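Local coordinates for protein gamma-glutamyltranspeptidase (Streptomyces lincolnensis, PDB 6J3A) that probably acts on gamma-glutamyl or related substrates as an LmbA-like member of the gamma-glutamyltranspeptidase family, within the N-terminal nucleophile hydrolases, at residues D528-I533 against A605-M610; T421-V426 against R588-A593; D534-H539 against E560-P565. All coordinates share one frame; numbering follows the deposited sequence.

Contact 1 (D528-I533 against A605-M610)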
loop_
_atom_site.group_PDB
_atom_site.type_symbol
_atom_site.label_atom_id
_atom_site.label_comp_id
_atom_site.label_asym_id
_atom_site.label_seq_id
_atom_site.Cartn_x
_atom_site.Cartn_y
_atom_site.Cartn_z
ATOM N N ASP A 528 6.603 4.379 -14.852
ATOM C CA ASP A 528 5.200 4.440 -14.453
ATOM C C ASP A 528 4.673 3.013 -14.171
ATOM O O ASP A 528 3.782 2.498 -14.870
ATOM C CB ASP A 528 4.393 5.144 -15.548
ATOM C CG ASP A 528 2.940 5.382 -15.161
ATOM O OD1 ASP A 528 2.618 5.357 -13.950
ATOM O OD2 ASP A 528 2.111 5.597 -16.079
ATOM N N LEU A 529 5.230 2.393 -13.130
ATOM C CA LEU A 529 4.904 1.021 -12.768
ATOM C C LEU A 529 3.417 0.868 -12.458
ATOM O O LEU A 529 2.737 0.062 -13.095
ATOM C CB LEU A 529 5.722 0.558 -11.549
ATOM C CG LEU A 529 7.257 0.549 -11.638
ATOM C CD1 LEU A 529 7.872 -0.003 -10.352
ATOM C CD2 LEU A 529 7.759 -0.254 -12.840
ATOM N N GLN A 530 2.916 1.646 -11.499
ATOM C CA GLN A 530 1.522 1.503 -11.061
ATOM C C GLN A 530 0.500 1.926 -12.128
ATOM O O GLN A 530 -0.563 1.321 -12.232
ATOM C CB GLN A 530 1.266 2.248 -9.746
ATOM C CG GLN A 530 -0.102 1.987 -9.122
ATOM C CD GLN A 530 -0.272 0.576 -8.595
ATOM O OE1 GLN A 530 0.549 0.092 -7.809
ATOM N NE2 GLN A 530 -1.360 -0.085 -9.000
ATOM N N GLY A 531 0.819 2.949 -12.912
ATOM C CA GLY A 531 -0.048 3.363 -14.012
ATOM C C GLY A 531 -0.160 2.268 -15.060
ATOM O O GLY A 531 -1.217 2.096 -15.685
ATOM N N ALA A 532 0.937 1.529 -15.248
ATOM C CA ALA A 532 0.955 0.378 -16.152
ATOM C C ALA A 532 0.109 -0.769 -15.596
ATOM O O ALA A 532 -0.655 -1.384 -16.327
ATOM C CB ALA A 532 2.380 -0.084 -16.411
ATOM N N ILE A 533 0.228 -1.028 -14.296
ATOM C CA ILE A 533 -0.586 -2.041 -13.625
ATOM C C ILE A 533 -2.076 -1.700 -13.623
ATOM O O ILE A 533 -2.898 -2.549 -13.959
ATOM C CB ILE A 533 -0.120 -2.253 -12.176
ATOM C CG1 ILE A 533 1.262 -2.927 -12.181
ATOM C CG2 ILE A 533 -1.135 -3.093 -11.408
ATOM C CD1 ILE A 533 1.878 -3.172 -10.822
ATOM N N ALA A 605 1.974 -2.387 -7.291
ATOM C CA ALA A 605 1.222 -3.626 -7.121
ATOM C C ALA A 605 -0.223 -3.488 -7.570
ATOM O O ALA A 605 -0.818 -2.415 -7.502
ATOM C CB ALA A 605 1.279 -4.103 -5.677
ATOM N N ASN A 606 -0.768 -4.619 -7.999
ATOM C CA ASN A 606 -2.129 -4.720 -8.511
ATOM C C ASN A 606 -3.186 -4.462 -7.436
ATOM O O ASN A 606 -3.089 -5.024 -6.343
ATOM C CB ASN A 606 -2.342 -6.110 -9.108
ATOM C CG ASN A 606 -3.802 -6.428 -9.325
ATOM O OD1 ASN A 606 -4.466 -5.831 -10.181
ATOM N ND2 ASN A 606 -4.321 -7.354 -8.532
ATOM N N PRO A 607 -4.199 -3.624 -7.750
ATOM C CA PRO A 607 -5.275 -3.360 -6.807
ATOM C C PRO A 607 -6.476 -4.314 -6.906
ATOM O O PRO A 607 -7.313 -4.331 -6.004
ATOM C CB PRO A 607 -5.697 -1.947 -7.187
ATOM C CG PRO A 607 -5.546 -1.936 -8.666
ATOM C CD PRO A 607 -4.376 -2.825 -8.980
ATOM N N ARG A 608 -6.548 -5.091 -7.984
ATOM C CA ARG A 608 -7.698 -5.937 -8.263
ATOM C C ARG A 608 -7.726 -7.090 -7.267
ATOM O O ARG A 608 -6.724 -7.783 -7.108
ATOM C CB ARG A 608 -7.639 -6.489 -9.687
ATOM C CG ARG A 608 -7.528 -5.450 -10.792
ATOM C CD ARG A 608 -7.151 -6.106 -12.106
ATOM N NE ARG A 608 -6.982 -5.143 -13.192
ATOM C CZ ARG A 608 -5.911 -4.375 -13.384
ATOM N NH1 ARG A 608 -4.865 -4.424 -12.554
ATOM N NH2 ARG A 608 -5.881 -3.549 -14.426
ATOM N N GLY A 609 -8.870 -7.270 -6.597
ATOM C CA GLY A 609 -9.046 -8.291 -5.558
ATOM C C GLY A 609 -8.587 -7.849 -4.175
ATOM O O GLY A 609 -8.545 -8.654 -3.260
ATOM N N MET A 610 -8.277 -6.560 -4.025
ATOM C CA MET A 610 -7.759 -5.954 -2.782
ATOM C C MET A 610 -6.897 -6.889 -1.934
ATOM O O MET A 610 -7.245 -7.243 -0.806
ATOM C CB MET A 610 -8.872 -5.316 -1.930
ATOM C CG MET A 610 -10.265 -5.367 -2.496
ATOM S SD MET A 610 -10.533 -4.511 -4.054
ATOM C CE MET A 610 -11.966 -5.485 -4.531
#
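Gln530 turns its side-chain amide onto the backbone of Ala605 and engages both polar atoms of that residue. OE1 of Gln530 accepts from Ala605 N at 2.9 Å in an almost straight bond (170°), while NE2 of Gln530 gives a more bent one, 2.8 Å long, to Ala605 O. The carbonyl oxygen of Ala605 lies in the plane of the Gln530 amide, although NE2 stands above the carbonyl plane of Ala605. The bend of the Gln530 chain at CG (chi2 69°) swings CD toward Ala605, and a further bond from NE2 to Asp534 helps fix the rotation of the amide. Beside this polar pair, Ile533 spreads its two branches over the backbone: CG2 rests on Asn606 CA at 3.5 Å and CD1 on Ala605 N at 3.6 Å.

Arg608 reaches back to the end of the helix with its guanidinium edge-on to Ile533 O, which receives both NH1 (3.1 Å) and NH2 (3.2 Å). NH1 also donates to Asn606 OD1 at 2.8 Å, within the planes of both groups. That same oxygen takes Arg608 N, forming an Asx turn, which would help hold the arginine in place; NE is salt-bridged to Glu560. Two residues on, Met610 O bonds Arg524 of the second subunit. Helix 529-534 is packed between helix 506-519, which Ala532 meets at Phe513, Ala516 and Val517, and strand 601-605, where Leu529, Gln530 and Ile533 all touch Ala604.

Contact 2 (T421-V426 against R588-A593)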
loop_
_atom_site.group_PDB
_atom_site.type_symbol
_atom_site.label_atom_id
_atom_site.label_comp_id
_atom_site.label_asym_id
_atom_site.label_seq_id
_atom_site.Cartn_x
_atom_site.Cartn_y
_atom_site.Cartn_z
ATOM N N THR A 421 -1.724 -19.644 -8.392
ATOM C CA THR A 421 -0.364 -19.119 -8.325
ATOM C C THR A 421 -0.259 -17.823 -7.490
ATOM O O THR A 421 -1.209 -17.039 -7.399
ATOM C CB THR A 421 0.171 -18.907 -9.752
ATOM O OG1 THR A 421 0.131 -20.161 -10.453
ATOM C CG2 THR A 421 1.587 -18.356 -9.753
ATOM N N CYS A 422 0.908 -17.639 -6.875
ATOM C CA CYS A 422 1.313 -16.383 -6.230
ATOM C C CYS A 422 2.517 -15.758 -6.935
ATOM O O CYS A 422 3.130 -16.371 -7.814
ATOM C CB CYS A 422 1.668 -16.650 -4.771
ATOM S SG CYS A 422 0.344 -17.490 -3.878
ATOM N N HIS A 423 2.853 -14.533 -6.546
ATOM C CA HIS A 423 4.094 -13.902 -6.997
ATOM C C HIS A 423 4.688 -12.971 -5.952
ATOM O O HIS A 423 3.957 -12.364 -5.176
ATOM C CB HIS A 423 3.881 -13.125 -8.291
ATOM C CG HIS A 423 5.160 -12.759 -8.975
ATOM N ND1 HIS A 423 5.803 -11.556 -8.776
ATOM C CD2 HIS A 423 5.933 -13.461 -9.830
ATOM C CE1 HIS A 423 6.909 -11.535 -9.495
ATOM N NE2 HIS A 423 7.018 -12.679 -10.134
ATOM N N LEU A 424 6.016 -12.878 -5.930
ATOM C CA LEU A 424 6.686 -11.834 -5.171
ATOM C C LEU A 424 7.957 -11.354 -5.886
ATOM O O LEU A 424 8.624 -12.141 -6.569
ATOM C CB LEU A 424 6.956 -12.268 -3.727
ATOM C CG LEU A 424 8.190 -13.093 -3.383
ATOM C CD1 LEU A 424 8.322 -13.185 -1.877
ATOM C CD2 LEU A 424 8.084 -14.480 -3.981
ATOM N N ASP A 425 8.239 -10.055 -5.754
ATOM C CA ASP A 425 9.475 -9.426 -6.244
ATOM C C ASP A 425 10.142 -8.718 -5.090
ATOM O O ASP A 425 9.451 -8.169 -4.236
ATOM C CB ASP A 425 9.188 -8.340 -7.276
ATOM C CG ASP A 425 8.395 -8.832 -8.440
ATOM O OD1 ASP A 425 8.984 -9.581 -9.251
ATOM O OD2 ASP A 425 7.213 -8.457 -8.564
ATOM N N VAL A 426 11.472 -8.698 -5.079
ATOM C CA VAL A 426 12.221 -7.913 -4.089
ATOM C C VAL A 426 13.407 -7.218 -4.745
ATOM O O VAL A 426 14.046 -7.774 -5.622
ATOM C CB VAL A 426 12.738 -8.762 -2.904
ATOM C CG1 VAL A 426 13.329 -7.868 -1.811
ATOM C CG2 VAL A 426 11.628 -9.622 -2.319
ATOM N N ARG A 588 -2.819 -9.783 -11.962
ATOM C CA ARG A 588 -2.421 -9.592 -10.562
ATOM C C ARG A 588 -0.943 -9.228 -10.531
ATOM O O ARG A 588 -0.143 -9.852 -9.833
ATOM C CB ARG A 588 -2.686 -10.808 -9.644
ATOM C CG ARG A 588 -3.839 -11.745 -9.953
ATOM C CD ARG A 588 -5.171 -11.310 -9.384
ATOM N NE ARG A 588 -5.962 -10.732 -10.455
ATOM C CZ ARG A 588 -7.280 -10.800 -10.589
ATOM N NH1 ARG A 588 -7.832 -10.219 -11.640
ATOM N NH2 ARG A 588 -8.051 -11.425 -9.706
ATOM N N LEU A 589 -0.600 -8.181 -11.269
ATOM C CA LEU A 589 0.794 -7.784 -11.451
ATOM C C LEU A 589 1.514 -7.370 -10.164
ATOM O O LEU A 589 0.901 -6.861 -9.223
ATOM C CB LEU A 589 0.876 -6.690 -12.513
ATOM C CG LEU A 589 0.646 -7.321 -13.898
ATOM C CD1 LEU A 589 -0.039 -6.392 -14.881
ATOM C CD2 LEU A 589 1.968 -7.831 -14.455
ATOM N N CYS A 590 2.816 -7.649 -10.144
ATOM C CA CYS A 590 3.737 -7.180 -9.111
ATOM C C CYS A 590 4.978 -6.679 -9.810
ATOM O O CYS A 590 5.385 -7.265 -10.795
ATOM C CB CYS A 590 4.131 -8.309 -8.180
ATOM S SG CYS A 590 2.733 -9.205 -7.516
ATOM N N ALA A 591 5.585 -5.617 -9.293
ATOM C CA ALA A 591 6.814 -5.075 -9.871
ATOM C C ALA A 591 7.651 -4.355 -8.818
ATOM O O ALA A 591 7.116 -3.682 -7.942
ATOM C CB ALA A 591 6.499 -4.134 -11.029
ATOM N N VAL A 592 8.961 -4.540 -8.895
ATOM C CA VAL A 592 9.904 -3.648 -8.243
ATOM C C VAL A 592 10.897 -3.199 -9.304
ATOM O O VAL A 592 11.108 -3.899 -10.292
ATOM C CB VAL A 592 10.630 -4.310 -7.057
ATOM C CG1 VAL A 592 9.628 -4.753 -6.006
ATOM C CG2 VAL A 592 11.484 -5.478 -7.507
ATOM N N ALA A 593 11.499 -2.035 -9.092
ATOM C CA ALA A 593 12.486 -1.497 -10.019
ATOM C C ALA A 593 13.581 -0.710 -9.315
ATOM O O ALA A 593 13.466 -0.324 -8.158
ATOM C CB ALA A 593 11.820 -0.632 -11.094
#
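Cys590 is the first residue of its strand to meet the other segment, its CB lying 3.7 Å from His423 ND1. The His423 imidazole approaches obliquely, with Cys590 SG 5.1 Å from its centroid. Asp425 CG lies anti to the carbonyl carbon, beside the backbone N (chi1 -56°), and the carboxylate is modelled next to Cys590, though its exact place is doubtful. At Ala591 the methyl points away, and its backbone N has a weak bond to Ser16. Val592 then closes the contact: CG2 packs on Asp425 CB at 3.7 Å and reaches the backbone of Val426, while CG1 lies 3.8 Å from Asp425 CB. An alanine at Val592 would probably open a gap beside Asp425 CB and the Val426 backbone and weaken the fit between the two strands.

The two short strands run almost parallel, 7° apart and 6.3 Å at their closest, yet no hydrogen bond joins them; Leu424 and Asp425 pair instead with Ala436 and Ser16. The contact therefore relies on face-to-face side-chain packing, consistent with the stacked beta layers of the N-terminal nucleophile hydrolase fold.

Contact 3 (D534-H539 against E560-P565)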
loop_
_atom_site.group_PDB
_atom_site.type_symbol
_atom_site.label_atom_id
_atom_site.label_comp_id
_atom_site.label_asym_id
_atom_site.label_seq_id
_atom_site.Cartn_x
_atom_site.Cartn_y
_atom_site.Cartn_z
ATOM N N ASP A 534 -2.407 -0.481 -13.186
ATOM C CA ASP A 534 -3.782 0.052 -13.234
ATOM C C ASP A 534 -4.376 -0.030 -14.629
ATOM O O ASP A 534 -5.563 -0.300 -14.767
ATOM C CB ASP A 534 -3.847 1.521 -12.788
ATOM C CG ASP A 534 -3.861 1.699 -11.268
ATOM O OD1 ASP A 534 -3.486 0.775 -10.508
ATOM O OD2 ASP A 534 -4.236 2.811 -10.837
ATOM N N ALA A 535 -3.558 0.194 -15.659
ATOM C CA ALA A 535 -4.051 0.219 -17.037
ATOM C C ALA A 535 -4.990 -0.960 -17.332
ATOM O O ALA A 535 -4.726 -2.094 -16.893
ATOM C CB ALA A 535 -2.897 0.227 -18.024
ATOM N N PRO A 536 -6.092 -0.696 -18.063
ATOM C CA PRO A 536 -6.935 -1.780 -18.540
ATOM C C PRO A 536 -6.105 -2.849 -19.226
ATOM O O PRO A 536 -5.288 -2.534 -20.100
ATOM C CB PRO A 536 -7.876 -1.092 -19.538
ATOM C CG PRO A 536 -7.982 0.302 -19.037
ATOM C CD PRO A 536 -6.622 0.621 -18.471
ATOM N N ASN A 537 -6.285 -4.091 -18.787
ATOM C CA ASN A 537 -5.552 -5.232 -19.325
ATOM C C ASN A 537 -6.561 -6.181 -19.975
ATOM O O ASN A 537 -7.778 -6.003 -19.832
ATOM C CB ASN A 537 -4.739 -5.913 -18.203
ATOM C CG ASN A 537 -3.448 -6.562 -18.700
ATOM O OD1 ASN A 537 -3.372 -6.993 -19.825
ATOM N ND2 ASN A 537 -2.434 -6.625 -17.847
ATOM N N TRP A 538 -6.043 -7.153 -20.726
ATOM C CA TRP A 538 -6.864 -8.082 -21.510
ATOM C C TRP A 538 -6.099 -9.379 -21.731
ATOM O O TRP A 538 -4.899 -9.433 -21.512
ATOM C CB TRP A 538 -7.214 -7.467 -22.877
ATOM C CG TRP A 538 -5.988 -7.312 -23.789
ATOM C CD1 TRP A 538 -5.567 -8.178 -24.766
ATOM C CD2 TRP A 538 -5.021 -6.258 -23.754
ATOM N NE1 TRP A 538 -4.408 -7.718 -25.348
ATOM C CE2 TRP A 538 -4.052 -6.542 -24.747
ATOM C CE3 TRP A 538 -4.879 -5.093 -22.985
ATOM C CZ2 TRP A 538 -2.956 -5.706 -24.988
ATOM C CZ3 TRP A 538 -3.788 -4.252 -23.232
ATOM C CH2 TRP A 538 -2.841 -4.569 -24.222
ATOM N N HIS A 539 -6.801 -10.404 -22.203
ATOM C CA HIS A 539 -6.182 -11.676 -22.617
ATOM C C HIS A 539 -7.033 -12.343 -23.670
ATOM O O HIS A 539 -8.210 -12.017 -23.800
ATOM C CB HIS A 539 -6.020 -12.632 -21.432
ATOM C CG HIS A 539 -7.307 -13.237 -20.949
ATOM N ND1 HIS A 539 -7.657 -14.548 -21.196
ATOM C CD2 HIS A 539 -8.318 -12.716 -20.219
ATOM C CE1 HIS A 539 -8.826 -14.802 -20.636
ATOM N NE2 HIS A 539 -9.251 -13.705 -20.040
ATOM N N GLU A 560 -11.208 -5.797 -19.904
ATOM C CA GLU A 560 -11.837 -5.200 -18.726
ATOM C C GLU A 560 -12.870 -4.176 -19.173
ATOM O O GLU A 560 -12.729 -3.550 -20.222
ATOM C CB GLU A 560 -10.807 -4.539 -17.811
ATOM C CG GLU A 560 -9.895 -5.524 -17.109
ATOM C CD GLU A 560 -8.944 -4.871 -16.123
ATOM O OE1 GLU A 560 -8.942 -5.278 -14.946
ATOM O OE2 GLU A 560 -8.181 -3.960 -16.503
ATOM N N ALA A 561 -13.902 -4.000 -18.354
ATOM C CA ALA A 561 -14.986 -3.063 -18.656
ATOM C C ALA A 561 -14.528 -1.615 -18.768
ATOM O O ALA A 561 -15.229 -0.817 -19.381
ATOM C CB ALA A 561 -16.100 -3.172 -17.618
ATOM N N ARG A 562 -13.371 -1.280 -18.190
ATOM C CA ARG A 562 -12.863 0.111 -18.183
ATOM C C ARG A 562 -11.937 0.414 -19.351
ATOM O O ARG A 562 -11.477 1.545 -19.474
ATOM C CB ARG A 562 -12.230 0.540 -16.837
ATOM C CG ARG A 562 -11.720 -0.580 -15.951
ATOM C CD ARG A 562 -11.326 -0.106 -14.567
ATOM N NE ARG A 562 -10.037 0.552 -14.589
ATOM C CZ ARG A 562 -8.855 -0.052 -14.707
ATOM N NH1 ARG A 562 -8.734 -1.375 -14.814
ATOM N NH2 ARG A 562 -7.770 0.704 -14.720
ATOM N N MET A 563 -11.674 -0.574 -20.210
ATOM C CA MET A 563 -11.132 -0.301 -21.541
ATOM C C MET A 563 -12.184 0.482 -22.337
ATOM O O MET A 563 -13.384 0.268 -22.154
ATOM C CB MET A 563 -10.777 -1.607 -22.257
ATOM C CG MET A 563 -10.141 -1.429 -23.634
ATOM S SD MET A 563 -9.222 -2.882 -24.205
ATOM C CE MET A 563 -7.742 -2.755 -23.207
ATOM N N ASP A 564 -11.730 1.396 -23.196
ATOM C CA ASP A 564 -12.612 2.227 -24.025
ATOM C C ASP A 564 -13.608 1.338 -24.785
ATOM O O ASP A 564 -13.180 0.369 -25.413
ATOM C CB ASP A 564 -11.777 3.052 -25.011
ATOM N N PRO A 565 -14.927 1.639 -24.712
ATOM C CA PRO A 565 -15.906 0.750 -25.370
ATOM C C PRO A 565 -15.825 0.734 -26.894
ATOM O O PRO A 565 -16.340 -0.194 -27.520
ATOM C CB PRO A 565 -17.273 1.311 -24.928
ATOM C CG PRO A 565 -16.992 2.231 -23.793
ATOM C CD PRO A 565 -15.602 2.753 -24.018
#
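Pro536 and Met563 bring the two backbones closest, their CA atoms 5.4 Å apart, where the chain leaving the helix at Ala535 passes the type I turn of Glu560 to Met563. Glu560 carries the polar side of the contact. Its chain is extended beyond CG (chi2 -176°) and its carboxylate lies beside the Pro536-Asn537 link, where OE2 accepts from Asn537 N at 3.0 Å, met from above the carboxylate plane. A long, weak return bond runs from Glu560 N to Asn537 O (3.4 Å).

OE2 of Glu560 also forms a salt bridge with Arg562 NH1, 3.1 Å away, so one oxygen serves both a backbone N-H and a guanidinium, while OE1 turns to Arg608 and to the backbone N atoms of Ser585 and Glu586. The guanidinium of Arg562 is directed edge-on at Asp534 O; NH2 is modelled only 2.4 Å from that oxygen, too short for the exact length to be trusted. Pro536 lies across the arginine at about a right angle, with CG over one face of the guanidinium, offset toward its rim. Arg562 has a cation-pi partner in Trp584 as well.

The apolar side belongs to Met563, whose bend at SD (chi3 -75°) carries CE to Trp538 CE3 at 3.7 Å, while its CB lies 4.0 Å from Pro536 CB. Trp538 in turn stacks on His512 and packs against Tyr301, Leu305 and Val306 of helix 299-319.

Strand 538-540 is the antiparallel edge neighbour of strand 556-560, and the turn from Glu560 to Met563 leads from the latter into helix 565-573 and on to the parallel strand 577-581, a beta-alpha-beta crossover within a small three-stranded mixed sheet.

Overall arrangement
Contact 2 is the deepest, about 10 Å from the centre of the chain, and joins two beta layers through side-chain packing without a hydrogen bond between its segments. Contacts 1 and 3 lie farther out, with centres about 18 and 22 Å from that point, and are richer in polar bonds; contact 3 includes partly exposed residues, and the loop of contact 1 reaches the second subunit. Both draw on the same element, helix 529-534 and its exit, and meet through the salt bridge of Arg608 with Glu560. Contact 1 also borders contact 2: Asn606 N lies 3.1 Å from Leu589 O, probably hydrogen-bonded, as neighbouring strands 601-605 and 590-594 come together.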